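PDB 6W0P: kojibiose phosphorylase from Gut metagenome, which belongs to glycoside hydrolase family 65, whose members join a beta-rich N-terminal domain to an all-helical (alpha/alpha)6 catalytic barrel and a small beta C-terminal domain. Local coordinates for residues F33-E38 / M321-H326; N332-K337 / I664-I669. One frame throughout, in Å; residues are numbered along the deposited sequence.

Interaction 1. Residues F33-E38 / M321-H326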
ATOM      1  N   PHE A  33       6.575 -34.278   7.515  1.00 27.19           N
ATOM      2  CA  PHE A  33       7.354 -35.461   7.080  1.00 27.58           C
ATOM      3  C   PHE A  33       8.269 -35.092   5.910  1.00 27.65           C
ATOM      4  O   PHE A  33       8.816 -36.009   5.302  1.00 27.59           O
ATOM      5  CB  PHE A  33       6.412 -36.609   6.731  1.00 27.93           C
ATOM      6  CG  PHE A  33       5.782 -37.293   7.915  1.00 27.63           C
ATOM      7  CD1 PHE A  33       4.715 -36.721   8.585  1.00 27.82           C
ATOM      8  CD2 PHE A  33       6.222 -38.537   8.321  1.00 27.81           C
ATOM      9  CE1 PHE A  33       4.111 -37.372   9.655  1.00 28.14           C
ATOM     10  CE2 PHE A  33       5.646 -39.165   9.418  1.00 28.28           C
ATOM     11  CZ  PHE A  33       4.563 -38.602  10.059  1.00 28.17           C
ATOM     12  N   SER A  34       8.422 -33.804   5.603  1.00 28.25           N
ATOM     13  CA  SER A  34       9.265 -33.303   4.486  1.00 28.77           C
ATOM     14  C   SER A  34      10.702 -33.804   4.664  1.00 28.94           C
ATOM     15  O   SER A  34      11.227 -33.784   5.814  1.00 28.07           O
ATOM     16  CB  SER A  34       9.254 -31.790   4.394  1.00 29.45           C
ATOM     17  OG  SER A  34       7.967 -31.290   4.043  1.00 30.27           O
ATOM     18  N   LEU A  35      11.330 -34.198   3.555  1.00 28.62           N
ATOM     19  CA  LEU A  35      12.788 -34.470   3.502  1.00 28.50           C
ATOM     20  C   LEU A  35      13.481 -33.255   2.883  1.00 27.79           C
ATOM     21  O   LEU A  35      12.840 -32.510   2.102  1.00 26.96           O
ATOM     22  CB  LEU A  35      13.048 -35.729   2.666  1.00 29.28           C
ATOM     23  CG  LEU A  35      12.426 -37.022   3.184  1.00 29.00           C
ATOM     24  CD1 LEU A  35      12.789 -38.187   2.272  1.00 29.57           C
ATOM     25  CD2 LEU A  35      12.876 -37.297   4.596  1.00 28.78           C
ATOM     26  N   GLY A  36      14.740 -33.050   3.244  1.00 27.10           N
ATOM     27  CA  GLY A  36      15.561 -31.968   2.688  1.00 27.54           C
ATOM     28  C   GLY A  36      17.022 -32.276   2.872  1.00 27.66           C
ATOM     29  O   GLY A  36      17.360 -32.955   3.859  1.00 27.86           O
ATOM     30  N   ASN A  37      17.851 -31.840   1.938  1.00 28.14           N
ATOM     31  CA  ASN A  37      19.315 -32.054   2.010  1.00 28.97           C
ATOM     32  C   ASN A  37      20.008 -30.744   1.628  1.00 29.11           C
ATOM     33  O   ASN A  37      21.133 -30.842   1.154  1.00 28.88           O
ATOM     34  CB  ASN A  37      19.728 -33.277   1.186  1.00 29.37           C
ATOM     35  CG  ASN A  37      19.473 -33.150  -0.307  1.00 29.93           C
ATOM     36  OD1 ASN A  37      18.972 -32.133  -0.783  1.00 30.08           O
ATOM     37  ND2 ASN A  37      19.823 -34.185  -1.063  1.00 29.91           N
ATOM     38  N   GLU A  38      19.363 -29.598   1.921  1.00 29.17           N
ATOM     39  CA  GLU A  38      19.788 -28.195   1.635  1.00 30.19           C
ATOM     40  C   GLU A  38      19.731 -27.901   0.132  1.00 31.03           C
ATOM     41  O   GLU A  38      19.131 -26.884  -0.265  1.00 31.52           O
ATOM     42  CB  GLU A  38      21.215 -27.891   2.096  1.00 30.49           C
ATOM     43  CG  GLU A  38      21.577 -26.426   1.912  1.00 30.61           C
ATOM     44  CD  GLU A  38      23.063 -26.117   1.898  1.00 31.26           C
ATOM     45  OE1 GLU A  38      23.742 -26.511   2.872  1.00 31.54           O
ATOM     46  OE2 GLU A  38      23.529 -25.458   0.927  1.00 31.32           O
ATOM     47  N   MET A 321      16.682 -28.861  11.146  1.00 29.07           N
ATOM     48  CA  MET A 321      17.786 -27.873  11.067  1.00 30.23           C
ATOM     49  C   MET A 321      18.890 -28.475  10.195  1.00 30.30           C
ATOM     50  O   MET A 321      19.434 -27.750   9.388  1.00 31.07           O
ATOM     51  CB  MET A 321      18.375 -27.498  12.435  1.00 31.41           C
ATOM     52  CG  MET A 321      17.443 -26.672  13.329  1.00 32.52           C
ATOM     53  SD  MET A 321      17.088 -25.051  12.640  1.00 34.53           S
ATOM     54  CE  MET A 321      18.588 -24.194  13.119  1.00 35.05           C
ATOM     55  N   ILE A 322      19.190 -29.751  10.374  1.00 30.57           N
ATOM     56  CA  ILE A 322      20.273 -30.469   9.643  1.00 32.24           C
ATOM     57  C   ILE A 322      19.824 -30.623   8.177  1.00 31.19           C
ATOM     58  O   ILE A 322      20.679 -30.527   7.259  1.00 31.67           O
ATOM     59  CB  ILE A 322      20.614 -31.816  10.347  1.00 33.93           C
ATOM     60  CG1 ILE A 322      21.171 -31.586  11.764  1.00 36.58           C
ATOM     61  CG2 ILE A 322      21.597 -32.591   9.498  1.00 34.43           C
ATOM     62  CD1 ILE A 322      21.159 -32.795  12.758  1.00 37.47           C
ATOM     63  N   GLN A 323      18.529 -30.838   7.949  1.00 30.08           N
ATOM     64  CA  GLN A 323      17.924 -30.967   6.588  1.00 29.85           C
ATOM     65  C   GLN A 323      17.946 -29.620   5.864  1.00 29.32           C
ATOM     66  O   GLN A 323      18.223 -29.602   4.640  1.00 29.28           O
ATOM     67  CB  GLN A 323      16.490 -31.494   6.661  1.00 29.39           C
ATOM     68  CG  GLN A 323      16.408 -32.998   6.918  1.00 29.08           C
ATOM     69  CD  GLN A 323      15.147 -33.629   6.382  1.00 28.17           C
ATOM     70  OE1 GLN A 323      15.204 -34.672   5.752  1.00 27.91           O
ATOM     71  NE2 GLN A 323      14.012 -33.000   6.625  1.00 27.24           N
ATOM     72  N   ALA A 324      17.705 -28.534   6.590  1.00 29.07           N
ATOM     73  CA  ALA A 324      17.617 -27.179   6.006  1.00 29.24           C
ATOM     74  C   ALA A 324      18.975 -26.709   5.464  1.00 29.47           C
ATOM     75  O   ALA A 324      18.977 -26.010   4.440  1.00 29.50           O
ATOM     76  CB  ALA A 324      17.074 -26.221   7.036  1.00 29.33           C
ATOM     77  N   TYR A 325      20.085 -27.013   6.146  1.00 29.65           N
ATOM     78  CA  TYR A 325      21.427 -26.477   5.790  1.00 29.84           C
ATOM     79  C   TYR A 325      22.548 -27.344   6.367  1.00 30.40           C
ATOM     80  O   TYR A 325      22.493 -27.692   7.548  1.00 29.79           O
ATOM     81  CB  TYR A 325      21.577 -25.062   6.344  1.00 29.35           C
ATOM     82  CG  TYR A 325      22.391 -24.144   5.476  1.00 29.23           C
ATOM     83  CD1 TYR A 325      21.859 -23.642   4.313  1.00 28.45           C
ATOM     84  CD2 TYR A 325      23.690 -23.793   5.796  1.00 29.25           C
ATOM     85  CE1 TYR A 325      22.591 -22.819   3.484  1.00 28.61           C
ATOM     86  CE2 TYR A 325      24.444 -22.964   4.971  1.00 29.33           C
ATOM     87  CZ  TYR A 325      23.886 -22.460   3.811  1.00 29.16           C
ATOM     88  OH  TYR A 325      24.574 -21.601   2.996  1.00 28.50           O
ATOM     89  N   HIS A 326      23.568 -27.668   5.577  1.00 31.34           N
ATOM     90  CA  HIS A 326      24.766 -28.360   6.127  1.00 31.81           C
ATOM     91  C   HIS A 326      26.055 -27.876   5.454  1.00 32.90           C
ATOM     92  O   HIS A 326      27.066 -28.560   5.613  1.00 33.70           O
ATOM     93  CB  HIS A 326      24.582 -29.881   6.050  1.00 32.10           C
ATOM     94  CG  HIS A 326      24.566 -30.437   4.660  1.00 32.27           C
ATOM     95  ND1 HIS A 326      23.427 -30.479   3.894  1.00 31.87           N
ATOM     96  CD2 HIS A 326      25.547 -30.997   3.912  1.00 32.80           C
ATOM     97  CE1 HIS A 326      23.713 -31.033   2.724  1.00 32.34           C
ATOM     98  NE2 HIS A 326      25.006 -31.361   2.705  1.00 32.68           N
TER
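Gln323 and Glu38 carry the contact at a domain junction, where the short edge strand 35-36 of the N-terminal part lies against the C-terminal end of helix 308-324 in the central domain. Gln323 puts its side-chain amide beside the strand and bonds to two main-chain groups of segment 33-38, one in the strand and one just before it. With CG anti to its own carbonyl carbon (chi1 -77°), the chain then runs out extended. Its NE2 gives a nearly straight bond of 3.0 Å to Ser34 O, which lies in the plane of the amide. Gly36 N bonds to Gln323 OE1 at 3.0 Å from above the carbonyl plane. Both ends of the amide are therefore tied to the backbone of 33-38, which fixes its flip, and NE2 has a further acceptor in Gln320. Where the helix ends, Glu38 N makes a weak bond of 2.9 Å to Gln323 O.

Glu38 extends from that point with CG anti to its backbone N (chi1 -175°), and its carboxylate stacks on the Tyr325 ring, the two planes only 10° apart. OE1 of Glu38 stands over the ring centre, 3.6 Å above the plane. The same oxygen uses its anti lone pair to accept His326 N at 2.9 Å. It also takes Phe328 N, while Asn332 ND2 reaches OE2, so three N-H groups hold the buried carboxylate. They would be expected to offset the cost of placing an acid near the carbonyl end of a helix. At the edge of the imidazole, Asn37 O lies 3.0 Å from His326 CE1. A side-chain amide bonded to the backbone at an edge strand, together with an acid gathering N-H groups just past a helix, makes a polar seam between the N-terminal and central domains of this family 65 protein.

Interaction 2. Residues N332-K337 / I664-I669; sequences NTIGAK and IHMTSI
Met666 and Ile334 meet with their side chains at about a right angle, CG of Met666 lying 3.5 Å from Ile334 CG2. The methionine starts out toward the loop 332-337, but its chain bends at chi2 (48°) and again at chi3. Its end leads away, and the terminal CE packs instead on Met321 and Ala324 of helix 308-324.

Lys337 and His665 behave differently, running side by side and pointing the same way. Near its root, the lysine packs on a carbonyl oxygen: Lys337 CA makes a C-H...O contact of 3.1 Å to Ile664 O, and CB and CG crowd the same atom. The far end turns at chi4 (-69°), and NZ comes to rest 4.0 Å above the plane of the His665 ring, offset toward the rim. The imidazole is held by Asp652 OD1 at ND1 and, weakly, by Asn659 OD1 at NE2, which together should restrain the ring's rotation.

Between these two pairs of side chains lies the start of helix 666-680. Met666 N donates an almost straight bond of 3.1 Å to Ala336 O, arriving from above the carbonyl plane. Water 1 donates to the same oxygen at 2.8 Å and accepts from Thr667 N at 3.0 Å, so one carbonyl serves two successive N-H groups of the first turn, one directly and one through water. Because the N-terminal end of a helix carries partial positive charge, Ala336 O is probably polarised by it, and the bond that joins loop to helix should be strengthened accordingly.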
ATOM      1  N   ASN A 332      23.641 -20.887  -1.186  1.00 32.75           N
ATOM      2  CA  ASN A 332      22.351 -21.413  -0.657  1.00 32.14           C
ATOM      3  C   ASN A 332      22.029 -20.683   0.642  1.00 32.12           C
ATOM      4  O   ASN A 332      22.966 -20.216   1.299  1.00 31.65           O
ATOM      5  CB  ASN A 332      22.360 -22.925  -0.428  1.00 32.29           C
ATOM      6  CG  ASN A 332      22.106 -23.734  -1.680  1.00 32.36           C
ATOM      7  OD1 ASN A 332      21.706 -23.185  -2.706  1.00 33.69           O
ATOM      8  ND2 ASN A 332      22.358 -25.031  -1.615  1.00 31.55           N
ATOM      9  N   THR A 333      20.748 -20.602   0.998  1.00 32.31           N
ATOM     10  CA  THR A 333      20.312 -20.000   2.275  1.00 32.34           C
ATOM     11  C   THR A 333      19.119 -20.788   2.816  1.00 32.00           C
ATOM     12  O   THR A 333      18.607 -21.674   2.118  1.00 32.59           O
ATOM     13  CB  THR A 333      19.988 -18.510   2.100  1.00 32.23           C
ATOM     14  OG1 THR A 333      19.803 -17.912   3.387  1.00 32.84           O
ATOM     15  CG2 THR A 333      18.741 -18.294   1.280  1.00 32.58           C
ATOM     16  N   ILE A 334      18.711 -20.447   4.029  1.00 30.87           N
ATOM     17  CA  ILE A 334      17.553 -21.057   4.734  1.00 30.32           C
ATOM     18  C   ILE A 334      16.314 -20.202   4.432  1.00 30.32           C
ATOM     19  O   ILE A 334      16.336 -18.994   4.747  1.00 30.34           O
ATOM     20  CB  ILE A 334      17.863 -21.136   6.242  1.00 29.46           C
ATOM     21  CG1 ILE A 334      19.148 -21.927   6.494  1.00 29.46           C
ATOM     22  CG2 ILE A 334      16.682 -21.689   7.008  1.00 29.65           C
ATOM     23  CD1 ILE A 334      19.494 -22.125   7.938  1.00 29.65           C
ATOM     24  N   GLY A 335      15.278 -20.806   3.852  1.00 30.13           N
ATOM     25  CA  GLY A 335      13.933 -20.208   3.764  1.00 29.94           C
ATOM     26  C   GLY A 335      13.182 -20.267   5.101  1.00 29.45           C
ATOM     27  O   GLY A 335      13.398 -21.208   5.893  1.00 28.48           O
ATOM     28  N   ALA A 336      12.265 -19.325   5.310  1.00 28.80           N
ATOM     29  CA  ALA A 336      11.372 -19.257   6.485  1.00 28.49           C
ATOM     30  C   ALA A 336      10.576 -20.558   6.695  1.00 28.47           C
ATOM     31  O   ALA A 336      10.123 -20.761   7.843  1.00 28.04           O
ATOM     32  CB  ALA A 336      10.442 -18.080   6.343  1.00 28.30           C
ATOM     33  N   LYS A 337      10.351 -21.380   5.662  1.00 28.66           N
ATOM     34  CA  LYS A 337       9.762 -22.740   5.844  1.00 28.77           C
ATOM     35  C   LYS A 337      10.691 -23.792   5.237  1.00 28.91           C
ATOM     36  O   LYS A 337      10.182 -24.855   4.807  1.00 28.83           O
ATOM     37  CB  LYS A 337       8.364 -22.842   5.223  1.00 29.39           C
ATOM     38  CG  LYS A 337       7.426 -21.725   5.647  1.00 30.22           C
ATOM     39  CD  LYS A 337       5.968 -21.976   5.405  1.00 30.90           C
ATOM     40  CE  LYS A 337       5.130 -20.805   5.863  1.00 31.62           C
ATOM     41  NZ  LYS A 337       5.129 -20.673   7.342  1.00 32.99           N
ATOM     42  N   ILE A 664       6.755 -26.106   7.524  1.00 31.11           N
ATOM     43  CA  ILE A 664       7.306 -26.049   8.906  1.00 30.49           C
ATOM     44  C   ILE A 664       7.777 -24.608   9.126  1.00 30.36           C
ATOM     45  O   ILE A 664       8.019 -23.893   8.100  1.00 30.03           O
ATOM     46  CB  ILE A 664       8.432 -27.087   9.090  1.00 30.60           C
ATOM     47  CG1 ILE A 664       9.657 -26.790   8.217  1.00 31.13           C
ATOM     48  CG2 ILE A 664       7.911 -28.488   8.844  1.00 30.84           C
ATOM     49  CD1 ILE A 664      10.753 -27.808   8.379  1.00 31.49           C
ATOM     50  N   HIS A 665       7.875 -24.193  10.386  1.00 29.24           N
ATOM     51  CA  HIS A 665       8.327 -22.848  10.813  1.00 29.37           C
ATOM     52  C   HIS A 665       9.801 -22.909  11.248  1.00 29.70           C
ATOM     53  O   HIS A 665      10.093 -23.302  12.403  1.00 27.58           O
ATOM     54  CB  HIS A 665       7.437 -22.333  11.935  1.00 28.98           C
ATOM     55  CG  HIS A 665       5.998 -22.230  11.600  1.00 28.82           C
ATOM     56  ND1 HIS A 665       5.207 -23.325  11.479  1.00 28.30           N
ATOM     57  CD2 HIS A 665       5.201 -21.156  11.440  1.00 28.72           C
ATOM     58  CE1 HIS A 665       3.977 -22.940  11.241  1.00 28.59           C
ATOM     59  NE2 HIS A 665       3.948 -21.622  11.208  1.00 28.40           N
ATOM     60  N   MET A 666      10.685 -22.501  10.347  1.00 30.65           N
ATOM     61  CA  MET A 666      12.138 -22.731  10.463  1.00 32.32           C
ATOM     62  C   MET A 666      12.667 -21.965  11.691  1.00 31.96           C
ATOM     63  O   MET A 666      13.394 -22.553  12.484  1.00 32.05           O
ATOM     64  CB  MET A 666      12.803 -22.264   9.169  1.00 34.55           C
ATOM     65  CG  MET A 666      13.954 -23.117   8.709  1.00 36.56           C
ATOM     66  SD  MET A 666      13.586 -24.878   8.715  1.00 39.84           S
ATOM     67  CE  MET A 666      14.803 -25.387   9.924  1.00 38.94           C
ATOM     68  N   THR A 667      12.301 -20.697  11.859  1.00 31.76           N
ATOM     69  CA  THR A 667      12.783 -19.856  12.990  1.00 32.37           C
ATOM     70  C   THR A 667      12.288 -20.449  14.313  1.00 31.33           C
ATOM     71  O   THR A 667      13.059 -20.494  15.267  1.00 31.34           O
ATOM     72  CB  THR A 667      12.356 -18.394  12.868  1.00 32.00           C
ATOM     73  OG1 THR A 667      13.083 -17.877  11.767  1.00 32.49           O
ATOM     74  CG2 THR A 667      12.702 -17.577  14.094  1.00 32.74           C
ATOM     75  N   SER A 668      11.045 -20.890  14.353  1.00 31.29           N
ATOM     76  CA  SER A 668      10.444 -21.535  15.542  1.00 32.18           C
ATOM     77  C   SER A 668      11.237 -22.802  15.884  1.00 31.43           C
ATOM     78  O   SER A 668      11.509 -23.046  17.085  1.00 33.14           O
ATOM     79  CB  SER A 668       8.993 -21.825  15.333  1.00 32.92           C
ATOM     80  OG  SER A 668       8.596 -22.799  16.289  1.00 36.31           O
ATOM     81  N   ILE A 669      11.648 -23.543  14.861  1.00 29.80           N
ATOM     82  CA  ILE A 669      12.454 -24.781  15.005  1.00 28.90           C
ATOM     83  C   ILE A 669      13.816 -24.412  15.600  1.00 28.83           C
ATOM     84  O   ILE A 669      14.209 -25.086  16.570  1.00 28.53           O
ATOM     85  CB  ILE A 669      12.522 -25.520  13.649  1.00 28.69           C
ATOM     86  CG1 ILE A 669      11.168 -26.173  13.367  1.00 28.72           C
ATOM     87  CG2 ILE A 669      13.640 -26.551  13.606  1.00 29.03           C
ATOM     88  CD1 ILE A 669      11.038 -26.752  12.002  1.00 28.81           C
TER
HETATM   89  O   HOH W   1      10.707 -19.050   9.992  1.00 26.70           O

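Overall arrangement
Both contacts are buried, interaction 2 almost at the centre of the chain and interaction 1 further out, with their centres about 10 Å apart. Interaction 1 crosses from the N-terminal domain to the central one, whereas interaction 2 stays inside the central domain. They concern opposite helix ends: the C-terminal end of helix 308-324 in the first, the start of helix 666-680 in the second. Side-chain amide and carboxylate groups dominate at the domain seam; a backbone carbonyl, a water and apolar packing do the work deeper in. Asn332 of the loop 332-337 joins them, its O accepting from Tyr325 OH, and helix 308-324 takes part in the packing of both.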